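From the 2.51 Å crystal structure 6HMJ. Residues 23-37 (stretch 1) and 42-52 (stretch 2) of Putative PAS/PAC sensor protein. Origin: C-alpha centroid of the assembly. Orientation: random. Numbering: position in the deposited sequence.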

ATOM      1  N   ARG A  23     -27.156  52.407 -40.208  1.00126.01           N
ATOM      2  CA  ARG A  23     -27.601  52.594 -38.834  1.00120.75           C
ATOM      3  C   ARG A  23     -27.147  51.419 -37.978  1.00111.91           C
ATOM      4  O   ARG A  23     -27.393  50.258 -38.319  1.00110.58           O
ATOM      5  CB  ARG A  23     -29.120  52.736 -38.751  1.00123.99           C
ATOM      6  CG  ARG A  23     -29.615  52.718 -37.307  1.00121.39           C
ATOM      7  CD  ARG A  23     -31.109  52.905 -37.161  1.00125.83           C
ATOM      8  NE  ARG A  23     -31.519  52.588 -35.795  1.00123.21           N
ATOM      9  CZ  ARG A  23     -32.687  52.921 -35.253  1.00127.39           C
ATOM     10  NH1 ARG A  23     -33.587  53.597 -35.956  1.00134.24           N
ATOM     11  NH2 ARG A  23     -32.950  52.579 -33.999  1.00124.81           N
ATOM     12  N   PHE A  24     -26.487  51.725 -36.867  1.00106.53           N
ATOM     13  CA  PHE A  24     -25.883  50.722 -35.999  1.00 98.07           C
ATOM     14  C   PHE A  24     -26.565  50.791 -34.641  1.00 95.24           C
ATOM     15  O   PHE A  24     -26.581  51.850 -34.003  1.00 96.06           O
ATOM     16  CB  PHE A  24     -24.378  50.958 -35.866  1.00 94.11           C
ATOM     17  CG  PHE A  24     -23.705  50.054 -34.877  1.00 88.16           C
ATOM     18  CD1 PHE A  24     -23.042  48.917 -35.299  1.00 85.87           C
ATOM     19  CD2 PHE A  24     -23.716  50.353 -33.529  1.00 86.01           C
ATOM     20  CE1 PHE A  24     -22.416  48.091 -34.390  1.00 82.28           C
ATOM     21  CE2 PHE A  24     -23.099  49.531 -32.617  1.00 82.89           C
ATOM     22  CZ  PHE A  24     -22.446  48.398 -33.047  1.00 80.93           C
ATOM     23  N   VAL A  25     -27.130  49.667 -34.206  1.00 92.00           N
ATOM     24  CA  VAL A  25     -27.816  49.565 -32.922  1.00 88.64           C
ATOM     25  C   VAL A  25     -27.071  48.531 -32.090  1.00 82.10           C
ATOM     26  O   VAL A  25     -27.137  47.328 -32.376  1.00 79.58           O
ATOM     27  CB  VAL A  25     -29.291  49.176 -33.084  1.00 91.18           C
ATOM     28  CG1 VAL A  25     -30.021  49.291 -31.753  1.00 91.19           C
ATOM     29  CG2 VAL A  25     -29.959  50.044 -34.138  1.00 97.05           C
ATOM     30  N   GLY A  26     -26.371  48.994 -31.059  1.00 78.93           N
ATOM     31  CA  GLY A  26     -25.636  48.120 -30.161  1.00 73.93           C
ATOM     32  C   GLY A  26     -26.381  47.922 -28.851  1.00 72.91           C
ATOM     33  O   GLY A  26     -26.963  48.860 -28.307  1.00 74.95           O
ATOM     34  N   SER A  27     -26.353  46.688 -28.357  1.00 69.89           N
ATOM     35  CA  SER A  27     -27.064  46.345 -27.139  1.00 71.42           C
ATOM     36  C   SER A  27     -26.351  46.916 -25.917  1.00 69.05           C
ATOM     37  O   SER A  27     -25.159  47.239 -25.950  1.00 65.80           O
ATOM     38  CB  SER A  27     -27.181  44.829 -26.995  1.00 72.91           C
ATOM     39  OG  SER A  27     -25.939  44.260 -26.614  1.00 72.51           O
ATOM     40  N   ASP A  28     -27.108  47.039 -24.823  1.00 72.66           N
ATOM     41  CA  ASP A  28     -26.499  47.396 -23.548  1.00 72.36           C
ATOM     42  C   ASP A  28     -25.369  46.435 -23.208  1.00 68.26           C
ATOM     43  O   ASP A  28     -24.330  46.841 -22.673  1.00 64.95           O
ATOM     44  CB  ASP A  28     -27.545  47.395 -22.432  1.00 76.19           C
ATOM     45  CG  ASP A  28     -28.657  48.395 -22.675  1.00 81.60           C
ATOM     46  OD1 ASP A  28     -28.644  49.051 -23.738  1.00 82.97           O
ATOM     47  OD2 ASP A  28     -29.486  48.591 -21.759  1.00 85.37           O
ATOM     48  N   GLU A  29     -25.556  45.150 -23.511  1.00 68.47           N
ATOM     49  CA  GLU A  29     -24.533  44.158 -23.209  1.00 68.81           C
ATOM     50  C   GLU A  29     -23.277  44.374 -24.041  1.00 66.56           C
ATOM     51  O   GLU A  29     -22.169  44.093 -23.569  1.00 65.12           O
ATOM     52  CB  GLU A  29     -25.102  42.759 -23.428  1.00 70.07           C
ATOM     53  CG  GLU A  29     -26.272  42.435 -22.502  1.00 73.93           C
ATOM     54  CD  GLU A  29     -27.628  42.756 -23.110  1.00 77.10           C
ATOM     55  OE1 GLU A  29     -27.744  42.774 -24.354  1.00 76.98           O
ATOM     56  OE2 GLU A  29     -28.582  42.980 -22.337  1.00 80.37           O
ATOM     57  N   LEU A  30     -23.420  44.864 -25.275  1.00 67.01           N
ATOM     58  CA  LEU A  30     -22.242  45.168 -26.081  1.00 66.18           C
ATOM     59  C   LEU A  30     -21.433  46.294 -25.451  1.00 66.46           C
ATOM     60  O   LEU A  30     -20.200  46.233 -25.403  1.00 65.58           O
ATOM     61  CB  LEU A  30     -22.654  45.528 -27.509  1.00 67.45           C
ATOM     62  CG  LEU A  30     -21.542  46.007 -28.448  1.00 68.30           C
ATOM     63  CD1 LEU A  30     -20.309  45.119 -28.366  1.00 67.34           C
ATOM     64  CD2 LEU A  30     -22.048  46.061 -29.881  1.00 70.66           C
ATOM     65  N   ALA A  31     -22.111  47.331 -24.953  1.00 67.96           N
ATOM     66  CA  ALA A  31     -21.403  48.395 -24.252  1.00 69.42           C
ATOM     67  C   ALA A  31     -20.594  47.841 -23.086  1.00 67.55           C
ATOM     68  O   ALA A  31     -19.428  48.208 -22.896  1.00 66.39           O
ATOM     69  CB  ALA A  31     -22.398  49.447 -23.761  1.00 73.53           C
ATOM     70  N   LEU A  32     -21.192  46.942 -22.300  1.00 68.49           N
ATOM     71  CA  LEU A  32     -20.496  46.386 -21.143  1.00 68.18           C
ATOM     72  C   LEU A  32     -19.300  45.543 -21.563  1.00 68.59           C
ATOM     73  O   LEU A  32     -18.231  45.626 -20.946  1.00 69.89           O
ATOM     74  CB  LEU A  32     -21.462  45.561 -20.295  1.00 67.35           C
ATOM     75  CG  LEU A  32     -22.493  46.372 -19.506  1.00 68.48           C
ATOM     76  CD1 LEU A  32     -23.635  45.485 -19.043  1.00 69.20           C
ATOM     77  CD2 LEU A  32     -21.830  47.057 -18.318  1.00 69.69           C
ATOM     78  N   VAL A  33     -19.457  44.721 -22.603  1.00 67.04           N
ATOM     79  CA  VAL A  33     -18.339  43.912 -23.078  1.00 68.27           C
ATOM     80  C   VAL A  33     -17.148  44.798 -23.417  1.00 70.07           C
ATOM     81  O   VAL A  33     -15.998  44.466 -23.106  1.00 70.78           O
ATOM     82  CB  VAL A  33     -18.768  43.061 -24.287  1.00 67.82           C
ATOM     83  CG1 VAL A  33     -17.550  42.464 -24.979  1.00 67.42           C
ATOM     84  CG2 VAL A  33     -19.720  41.961 -23.849  1.00 69.79           C
ATOM     85  N   LEU A  34     -17.401  45.937 -24.068  1.00 71.45           N
ATOM     86  CA  LEU A  34     -16.304  46.817 -24.452  1.00 72.24           C
ATOM     87  C   LEU A  34     -15.678  47.497 -23.239  1.00 73.83           C
ATOM     88  O   LEU A  34     -14.477  47.788 -23.249  1.00 74.39           O
ATOM     89  CB  LEU A  34     -16.802  47.852 -25.461  1.00 72.28           C
ATOM     90  CG  LEU A  34     -17.377  47.271 -26.758  1.00 72.51           C
ATOM     91  CD1 LEU A  34     -17.834  48.374 -27.707  1.00 73.61           C
ATOM     92  CD2 LEU A  34     -16.371  46.357 -27.450  1.00 72.32           C
ATOM     93  N   GLY A  35     -16.462  47.748 -22.188  1.00 73.85           N
ATOM     94  CA  GLY A  35     -15.931  48.328 -20.968  1.00 75.34           C
ATOM     95  C   GLY A  35     -16.645  49.589 -20.527  1.00 77.91           C
ATOM     96  O   GLY A  35     -16.057  50.434 -19.844  1.00 80.54           O
ATOM     97  N   PHE A  36     -17.914  49.728 -20.904  1.00 77.07           N
ATOM     98  CA  PHE A  36     -18.683  50.929 -20.626  1.00 76.33           C
ATOM     99  C   PHE A  36     -20.099  50.554 -20.223  1.00 74.90           C
ATOM    100  O   PHE A  36     -20.659  49.574 -20.718  1.00 71.64           O
ATOM    101  CB  PHE A  36     -18.771  51.853 -21.848  1.00 76.11           C
ATOM    102  CG  PHE A  36     -17.492  52.555 -22.181  1.00 76.71           C
ATOM    103  CD1 PHE A  36     -16.659  52.059 -23.167  1.00 75.41           C
ATOM    104  CD2 PHE A  36     -17.130  53.720 -21.526  1.00 79.84           C
ATOM    105  CE1 PHE A  36     -15.482  52.706 -23.490  1.00 77.10           C
ATOM    106  CE2 PHE A  36     -15.954  54.374 -21.844  1.00 81.04           C
ATOM    107  CZ  PHE A  36     -15.129  53.866 -22.828  1.00 79.58           C
ATOM    108  N   ALA A  37     -20.676  51.337 -19.317  1.00 78.26           N
ATOM    109  CA  ALA A  37     -22.094  51.184 -19.057  1.00 80.31           C
ATOM    110  C   ALA A  37     -22.852  51.639 -20.305  1.00 82.67           C
ATOM    111  O   ALA A  37     -22.349  52.460 -21.078  1.00 82.93           O
ATOM    112  CB  ALA A  37     -22.524  52.006 -17.849  1.00 82.98           C
ATOM    113  N   VAL A  42     -22.051  56.091 -26.856  1.00 82.37           N
ATOM    114  CA  VAL A  42     -22.830  55.849 -28.062  1.00 84.18           C
ATOM    115  C   VAL A  42     -22.103  54.787 -28.875  1.00 81.34           C
ATOM    116  O   VAL A  42     -20.909  54.926 -29.162  1.00 80.80           O
ATOM    117  CB  VAL A  42     -23.006  57.140 -28.876  1.00 89.40           C
ATOM    118  CG1 VAL A  42     -23.644  56.832 -30.227  1.00 91.69           C
ATOM    119  CG2 VAL A  42     -23.829  58.156 -28.103  1.00 93.91           C
ATOM    120  N   LEU A  43     -22.818  53.732 -29.256  1.00 80.83           N
ATOM    121  CA  LEU A  43     -22.205  52.551 -29.857  1.00 77.39           C
ATOM    122  C   LEU A  43     -22.309  52.674 -31.372  1.00 79.52           C
ATOM    123  O   LEU A  43     -23.410  52.667 -31.931  1.00 81.68           O
ATOM    124  CB  LEU A  43     -22.864  51.264 -29.368  1.00 73.67           C
ATOM    125  CG  LEU A  43     -22.685  50.877 -27.901  1.00 71.83           C
ATOM    126  CD1 LEU A  43     -23.442  49.590 -27.611  1.00 70.42           C
ATOM    127  CD2 LEU A  43     -21.210  50.714 -27.564  1.00 70.01           C
ATOM    128  N   THR A  44     -21.164  52.852 -32.014  1.00 79.31           N
ATOM    129  CA  THR A  44     -21.021  52.956 -33.456  1.00 82.38           C
ATOM    130  C   THR A  44     -19.982  51.946 -33.914  1.00 80.89           C
ATOM    131  O   THR A  44     -19.203  51.434 -33.101  1.00 77.41           O
ATOM    132  CB  THR A  44     -20.599  54.368 -33.885  1.00 85.77           C
ATOM    133  OG1 THR A  44     -19.259  54.615 -33.451  1.00 84.77           O
ATOM    134  CG2 THR A  44     -21.531  55.409 -33.278  1.00 87.59           C
ATOM    135  N   PRO A  45     -19.966  51.604 -35.206  1.00 82.33           N
ATOM    136  CA  PRO A  45     -18.897  50.718 -35.695  1.00 81.04           C
ATOM    137  C   PRO A  45     -17.502  51.246 -35.405  1.00 82.52           C
ATOM    138  O   PRO A  45     -16.617  50.470 -35.021  1.00 80.84           O
ATOM    139  CB  PRO A  45     -19.173  50.649 -37.204  1.00 82.91           C
ATOM    140  CG  PRO A  45     -20.633  50.905 -37.330  1.00 84.39           C
ATOM    141  CD  PRO A  45     -20.959  51.903 -36.254  1.00 85.18           C
ATOM    142  N   ALA A  46     -17.279  52.553 -35.573  1.00 86.27           N
ATOM    143  CA  ALA A  46     -15.983  53.135 -35.242  1.00 88.72           C
ATOM    144  C   ALA A  46     -15.607  52.886 -33.786  1.00 84.90           C
ATOM    145  O   ALA A  46     -14.418  52.804 -33.458  1.00 84.78           O
ATOM    146  CB  ALA A  46     -15.994  54.636 -35.536  1.00 94.22           C
ATOM    147  N   VAL A  47     -16.599  52.754 -32.902  1.00 84.73           N
ATOM    148  CA  VAL A  47     -16.313  52.492 -31.495  1.00 81.32           C
ATOM    149  C   VAL A  47     -15.875  51.048 -31.296  1.00 78.36           C
ATOM    150  O   VAL A  47     -14.937  50.768 -30.538  1.00 78.58           O
ATOM    151  CB  VAL A  47     -17.541  52.827 -30.627  1.00 81.62           C
ATOM    152  CG1 VAL A  47     -17.304  52.411 -29.185  1.00 79.52           C
ATOM    153  CG2 VAL A  47     -17.849  54.313 -30.691  1.00 85.01           C
ATOM    154  N   VAL A  48     -16.552  50.107 -31.955  1.00 75.62           N
ATOM    155  CA  VAL A  48     -16.151  48.705 -31.873  1.00 71.81           C
ATOM    156  C   VAL A  48     -14.706  48.534 -32.322  1.00 73.04           C
ATOM    157  O   VAL A  48     -13.874  47.975 -31.597  1.00 73.56           O
ATOM    158  CB  VAL A  48     -17.105  47.822 -32.700  1.00 71.23           C
ATOM    159  CG1 VAL A  48     -16.561  46.399 -32.805  1.00 69.75           C
ATOM    160  CG2 VAL A  48     -18.490  47.812 -32.077  1.00 70.28           C
ATOM    161  N   LEU A  49     -14.378  49.028 -33.519  1.00 74.49           N
ATOM    162  CA  LEU A  49     -13.026  48.855 -34.041  1.00 76.50           C
ATOM    163  C   LEU A  49     -11.977  49.468 -33.123  1.00 76.97           C
ATOM    164  O   LEU A  49     -10.835  48.996 -33.088  1.00 75.98           O
ATOM    165  CB  LEU A  49     -12.917  49.459 -35.440  1.00 79.63           C
ATOM    166  CG  LEU A  49     -13.745  48.751 -36.514  1.00 80.82           C
ATOM    167  CD1 LEU A  49     -14.146  49.727 -37.611  1.00 83.76           C
ATOM    168  CD2 LEU A  49     -12.996  47.553 -37.086  1.00 81.37           C
ATOM    169  N   ALA A  50     -12.337  50.518 -32.382  1.00 79.12           N
ATOM    170  CA  ALA A  50     -11.388  51.147 -31.471  1.00 78.74           C
ATOM    171  C   ALA A  50     -11.020  50.236 -30.305  1.00 75.93           C
ATOM    172  O   ALA A  50      -9.972  50.445 -29.683  1.00 75.95           O
ATOM    173  CB  ALA A  50     -11.954  52.467 -30.946  1.00 79.08           C
ATOM    174  N   HIS A  51     -11.853  49.244 -29.992  1.00 75.30           N
ATOM    175  CA  HIS A  51     -11.542  48.271 -28.950  1.00 75.75           C
ATOM    176  C   HIS A  51     -10.971  46.971 -29.503  1.00 76.77           C
ATOM    177  O   HIS A  51     -10.694  46.054 -28.723  1.00 77.87           O
ATOM    178  CB  HIS A  51     -12.792  47.967 -28.119  1.00 73.79           C
ATOM    179  CG  HIS A  51     -13.290  49.135 -27.326  1.00 76.19           C
ATOM    180  ND1 HIS A  51     -14.353  49.911 -27.733  1.00 76.34           N
ATOM    181  CD2 HIS A  51     -12.867  49.660 -26.153  1.00 76.75           C
ATOM    182  CE1 HIS A  51     -14.565  50.864 -26.842  1.00 77.89           C
ATOM    183  NE2 HIS A  51     -13.676  50.734 -25.874  1.00 77.31           N
ATOM    184  N   LEU A  52     -10.802  46.864 -30.817  1.00 76.86           N
ATOM    185  CA  LEU A  52     -10.066  45.758 -31.410  1.00 77.83           C
ATOM    186  C   LEU A  52      -8.601  46.147 -31.578  1.00 79.39           C
ATOM    187  O   LEU A  52      -8.239  47.327 -31.578  1.00 80.62           O
ATOM    188  CB  LEU A  52     -10.651  45.347 -32.761  1.00 79.51           C
ATOM    189  CG  LEU A  52     -11.921  44.491 -32.766  1.00 78.75           C
ATOM    190  CD1 LEU A  52     -13.072  45.136 -32.020  1.00 78.02           C
ATOM    191  CD2 LEU A  52     -12.323  44.193 -34.203  1.00 79.69           C
TER

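Packing of residues 23-37 against residues 42-52 in the putative PAS/PAC sensor protein. Each stretch leads into a short helix, a helix of residues 28-34 in the first and one beginning at Pro 45 in the second, and the backbones come nearest just before these helices, where the CA atoms of Gly 26 and Leu 43 lie 5.6 Å apart and those of Phe 24 and Thr 44 5.9 Å. No hydrogen bond crosses the contact; 559 Å² of surface is buried, chiefly by apolar side chains. Each helix is capped from within its own stretch. Ser 27, with chi1 in p, turns its hydroxyl back so that OG accepts from Leu 30 N (2.9 Å), and Thr 44, also p, does the same with OG1 for Val 47 N (3.3 Å). Both caps have CB pointing away from the other stretch.

Leu 43 has the largest covered area. Its m,t rotamer extends the side chain into the first turn of the opposing helix, where CD1 lies 3.4 Å from Ser 27 O, 4.1 Å from Leu 30 CB and 4.0 Å from Ala 31 CB; CD2 meets Leu 34 CD1 at 4.1 Å. Gly 26 leaves room for CD1 of Leu 43: an ideal CB would point toward stretch 2 and stand 2.6 Å from it, a clash. Phe 24, chi1 t, lays its ring along the start of the second helix. Pro 45 N and Thr 44 C lie over one face, while Phe 24 CB packs on Pro 45 CD (3.6 Å), CE2 on Leu 43 CB (3.7 Å) and CZ on Val 48 CG2 (4.1 Å). Arg 23 and Val 25, on either side of Phe 24 in sequence, point their CB atoms away, in the usual alternation.

At the far end, Leu 34 also adopts m,t, and its CD1 reaches Val 47 CG1 (4.3 Å) as well as Leu 43. Its CB sits over the His 51 ring, 4.0 Å from the centroid and 13° off the normal, a CH-pi contact. The imidazole is also held from within its own stretch: with chi1 m and chi2 100°, His 51 ND1 donates to Val 47 O at 3.0 Å. That bond leaves NE2 on the side of Phe 36, whose CE1 approaches it at 3.6 Å; the two rings meet rim to rim, planes at 69°, without stacking. Between Leu 34 and Phe 36, Gly 35 ends the helix with positive phi (125°), where a CB would jam against the preceding carbonyl oxygen.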